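Local coordinates for CELL division protein FTSZ homolog 1 (Methanocaldococcus jannaschii, PDB 1W5B), which binds and hydrolyses GTP and polymerises in a GTP-dependent manner into the dynamic Z ring that directs cell division, at the guanosine-5'-triphosphate site. Numbering follows the deposited sequence.

The guanosine-5'-triphosphate site. Residues 46-48, 51, 71, 75, 96-99, 130-136, 161, 165, 169, 208, 211-212, 215. With GTP (guanosine-5'-triphosphate), chain B.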
# COMPACT_ATOMS: atom_id res chain seq x y z
N GLY A 46 -5.43 12.63 -4.21
CA GLY A 46 -5.68 12.77 -5.64
C GLY A 46 -6.76 11.83 -6.16
O GLY A 46 -7.32 11.02 -5.41
N GLY A 47 -7.06 11.95 -7.45
CA GLY A 47 -8.08 11.12 -8.07
C GLY A 47 -7.87 9.61 -7.96
O GLY A 47 -8.77 8.89 -7.53
N ALA A 48 -6.70 9.13 -8.37
CA ALA A 48 -6.42 7.69 -8.27
C ALA A 48 -6.48 7.28 -6.81
O ALA A 48 -7.00 6.22 -6.47
CB ALA A 48 -5.03 7.36 -8.85
N ASN A 51 -10.11 7.18 -5.71
CA ASN A 51 -10.77 6.03 -6.32
C ASN A 51 -10.48 4.78 -5.50
O ASN A 51 -11.36 3.97 -5.25
CB ASN A 51 -10.31 5.85 -7.77
CG ASN A 51 -11.02 4.71 -8.48
OD1 ASN A 51 -12.25 4.65 -8.51
ND2 ASN A 51 -10.25 3.80 -9.07
N THR A 71 -7.54 18.29 -4.22
CA THR A 71 -7.68 19.70 -4.50
C THR A 71 -9.00 19.82 -5.28
O THR A 71 -9.78 20.75 -5.08
CB THR A 71 -6.51 20.18 -5.37
OG1 THR A 71 -6.31 19.24 -6.44
CG2 THR A 71 -5.22 20.27 -4.55
N GLN A 75 -13.99 15.54 -7.79
CA GLN A 75 -13.57 14.15 -7.58
C GLN A 75 -13.84 13.75 -6.13
O GLN A 75 -14.31 12.65 -5.86
CB GLN A 75 -12.08 13.98 -7.88
CG GLN A 75 -11.69 14.16 -9.34
CD GLN A 75 -10.23 13.84 -9.61
OE1 GLN A 75 -9.37 14.03 -8.74
NE2 GLN A 75 -9.93 13.36 -10.82
N GLY A 96 -8.61 20.95 -9.64
CA GLY A 96 -7.47 20.05 -9.64
C GLY A 96 -6.18 20.83 -9.78
O GLY A 96 -6.20 22.05 -9.91
N ALA A 97 -5.05 20.12 -9.77
CA ALA A 97 -3.74 20.75 -9.89
C ALA A 97 -3.23 20.81 -11.33
O ALA A 97 -2.11 21.25 -11.57
CB ALA A 97 -2.73 20.02 -9.01
N GLY A 98 -4.04 20.37 -12.28
CA GLY A 98 -3.64 20.39 -13.67
C GLY A 98 -2.29 19.75 -13.96
O GLY A 98 -1.59 20.17 -14.87
N GLY A 99 -1.93 18.73 -13.18
CA GLY A 99 -0.67 18.03 -13.38
C GLY A 99 0.58 18.65 -12.77
O GLY A 99 1.68 18.13 -12.95
N GLY A 130 -1.70 7.64 -7.09
CA GLY A 130 -1.05 7.32 -8.34
C GLY A 130 -0.09 8.47 -8.60
O GLY A 130 -0.51 9.63 -8.66
N LEU A 131 1.20 8.18 -8.71
CA LEU A 131 2.18 9.25 -8.94
C LEU A 131 2.15 9.65 -10.41
O LEU A 131 1.93 8.82 -11.29
CB LEU A 131 3.58 8.78 -8.55
CG LEU A 131 3.78 8.38 -7.08
CD1 LEU A 131 5.19 7.88 -6.88
CD2 LEU A 131 3.52 9.59 -6.17
N GLY A 132 2.34 10.94 -10.68
CA GLY A 132 2.32 11.42 -12.05
C GLY A 132 1.46 12.67 -12.24
O GLY A 132 1.72 13.47 -13.13
N GLY A 133 0.45 12.83 -11.40
CA GLY A 133 -0.41 14.00 -11.50
C GLY A 133 0.12 15.09 -10.59
O GLY A 133 1.19 14.95 -10.02
N GLY A 134 -0.63 16.17 -10.44
CA GLY A 134 -0.16 17.25 -9.57
C GLY A 134 -0.51 17.11 -8.10
O GLY A 134 0.27 17.49 -7.24
N THR A 135 -1.68 16.55 -7.80
CA THR A 135 -2.10 16.42 -6.41
C THR A 135 -1.46 15.28 -5.63
O THR A 135 -0.80 15.52 -4.62
CB THR A 135 -3.63 16.30 -6.32
OG1 THR A 135 -4.23 17.52 -6.79
CG2 THR A 135 -4.07 16.07 -4.88
N GLY A 136 -1.66 14.05 -6.10
CA GLY A 136 -1.08 12.91 -5.42
C GLY A 136 0.43 13.05 -5.29
O GLY A 136 0.99 12.92 -4.20
N PRO A 161 3.27 5.70 -13.35
CA PRO A 161 2.43 5.71 -14.55
C PRO A 161 2.84 4.77 -15.68
O PRO A 161 3.98 4.31 -15.74
CB PRO A 161 2.46 7.17 -14.97
CG PRO A 161 3.87 7.57 -14.63
CD PRO A 161 4.05 6.95 -13.25
N GLU A 165 1.62 7.23 -20.91
CA GLU A 165 1.20 8.50 -20.31
C GLU A 165 2.19 9.64 -20.56
O GLU A 165 1.94 10.77 -20.16
CB GLU A 165 0.96 8.34 -18.81
CG GLU A 165 -0.22 7.43 -18.46
CD GLU A 165 -0.57 7.45 -16.97
OE1 GLU A 165 -0.97 8.52 -16.48
OE2 GLU A 165 -0.45 6.40 -16.31
N ARG A 169 4.94 12.93 -17.28
CA ARG A 169 4.23 12.33 -16.16
C ARG A 169 5.12 11.38 -15.36
O ARG A 169 5.01 11.31 -14.14
CB ARG A 169 2.98 11.62 -16.67
CG ARG A 169 2.01 11.22 -15.59
CD ARG A 169 0.57 11.39 -16.07
NE ARG A 169 0.13 12.78 -16.01
CZ ARG A 169 -0.81 13.23 -15.18
NH1 ARG A 169 -1.40 12.40 -14.32
NH2 ARG A 169 -1.15 14.51 -15.19
N PHE A 208 -6.49 1.04 -16.57
CA PHE A 208 -6.65 1.58 -15.22
C PHE A 208 -7.57 0.74 -14.34
O PHE A 208 -7.42 0.73 -13.13
CB PHE A 208 -7.11 3.04 -15.29
CG PHE A 208 -6.05 3.97 -15.83
CD1 PHE A 208 -4.88 4.20 -15.11
CD2 PHE A 208 -6.21 4.59 -17.06
CE1 PHE A 208 -3.88 5.03 -15.61
CE2 PHE A 208 -5.22 5.43 -17.58
CZ PHE A 208 -4.04 5.65 -16.85
N ALA A 211 -5.17 -1.68 -13.01
CA ALA A 211 -4.29 -1.06 -12.02
C ALA A 211 -5.08 -0.91 -10.71
O ALA A 211 -4.55 -1.14 -9.62
CB ALA A 211 -3.81 0.32 -12.52
N ASP A 212 -6.35 -0.53 -10.83
CA ASP A 212 -7.23 -0.38 -9.67
C ASP A 212 -7.21 -1.66 -8.85
O ASP A 212 -7.02 -1.64 -7.63
CB ASP A 212 -8.68 -0.10 -10.10
CG ASP A 212 -8.91 1.34 -10.48
OD1 ASP A 212 -7.95 2.11 -10.47
OD2 ASP A 212 -10.07 1.69 -10.78
N LEU A 215 -3.89 -2.17 -7.08
CA LEU A 215 -3.76 -1.26 -5.95
C LEU A 215 -4.58 -1.74 -4.76
O LEU A 215 -4.05 -1.85 -3.66
CB LEU A 215 -4.22 0.15 -6.35
CG LEU A 215 -3.12 1.16 -6.66
CD1 LEU A 215 -3.77 2.46 -7.13
CD2 LEU A 215 -2.25 1.41 -5.42
PG GTP B . -4.14 16.45 -10.62
O1G GTP B . -3.09 17.07 -11.54
O2G GTP B . -5.42 16.05 -11.40
O3G GTP B . -4.59 17.44 -9.53
O3B GTP B . -3.41 15.14 -9.89
PB GTP B . -4.03 13.73 -9.33
O1B GTP B . -5.44 13.82 -8.95
O2B GTP B . -3.04 13.28 -8.26
O3A GTP B . -3.94 12.72 -10.49
PA GTP B . -4.59 11.34 -10.70
O1A GTP B . -5.82 11.46 -11.53
O2A GTP B . -4.67 10.60 -9.44
O5' GTP B . -3.47 10.71 -11.71
C5' GTP B . -2.16 10.35 -11.28
C4' GTP B . -1.76 9.03 -11.90
O4' GTP B . -2.66 8.01 -11.42
C3' GTP B . -1.92 9.03 -13.43
O3' GTP B . -0.71 9.46 -14.03
C2' GTP B . -2.17 7.55 -13.74
O2' GTP B . -0.93 6.84 -13.74
C1' GTP B . -2.94 7.09 -12.48
N9 GTP B . -4.39 6.97 -12.65
C8 GTP B . -5.26 7.95 -13.14
N7 GTP B . -6.53 7.67 -12.95
C5 GTP B . -6.51 6.41 -12.38
C6 GTP B . -7.56 5.58 -11.92
O6 GTP B . -8.76 5.70 -12.13
N1 GTP B . -7.08 4.39 -11.33
C2 GTP B . -5.74 4.04 -11.21
N2 GTP B . -5.48 2.84 -10.78
N3 GTP B . -4.75 4.85 -11.54
C4 GTP B . -5.18 6.03 -12.08
O HOH W 1 0.49 6.06 -11.40
O HOH W 2 -7.25 13.83 -11.34
O HOH W 3 -0.54 12.30 -8.63
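Guanine is packed tightly between two unlike surfaces in the nucleotide pocket of this tubulin-family GTPase. The Ala48 methyl lies over one face, CB 3.5 Å from GTP C4. From the opposite side Phe208 brings its CD1 edge to 3.6 Å from GTP C4 and touches the ribose with CE1. Asp212, its carboxylate carbon anti to its own carbonyl carbon (chi1 -80°), reads the guanine edge with one oxygen: OD1 receives GTP N1 on its syn lone pair at 2.6 Å and the exocyclic N2 nearly along the C-O axis. OD2 is met from above the carboxylate plane by Asn51 ND2 at 2.7 Å, which steadies the group from the second shell. An alanine in place of Asp212 would remove the oxygen that takes both guanine N-H groups, together with the partner of Asn51, and is likely to weaken the preference for guanine. Glu165 grips the ribose as a fork, both oxygens using syn lone pairs, OE1 for the 3'-hydroxyl and OE2 for O2'. Arg169, bent at chi2 and chi3, adds an in-plane, nearly straight bond from NH1 to GTP O3' of 3.0 Å. Direct bonds, mostly from backbone N-H groups, also hold the gamma-phosphate closely: GTP O3G accepts from Ala97 N at 2.7 Å and from Thr135 OG1, itself bonded to Thr71 OG1. The O1A and O2G side is looser, met through water 2, which lies 2.8 Å from Gln75 NE2 and also contacts O1B. Gly47 and Ala48 begin helix 46-59 after strand 40-45; the glycine-rich tubulin signature loop runs from strand 124-130 into helix 135-149, whose start faces the beta-phosphate, and helix 207-227 closes the base end.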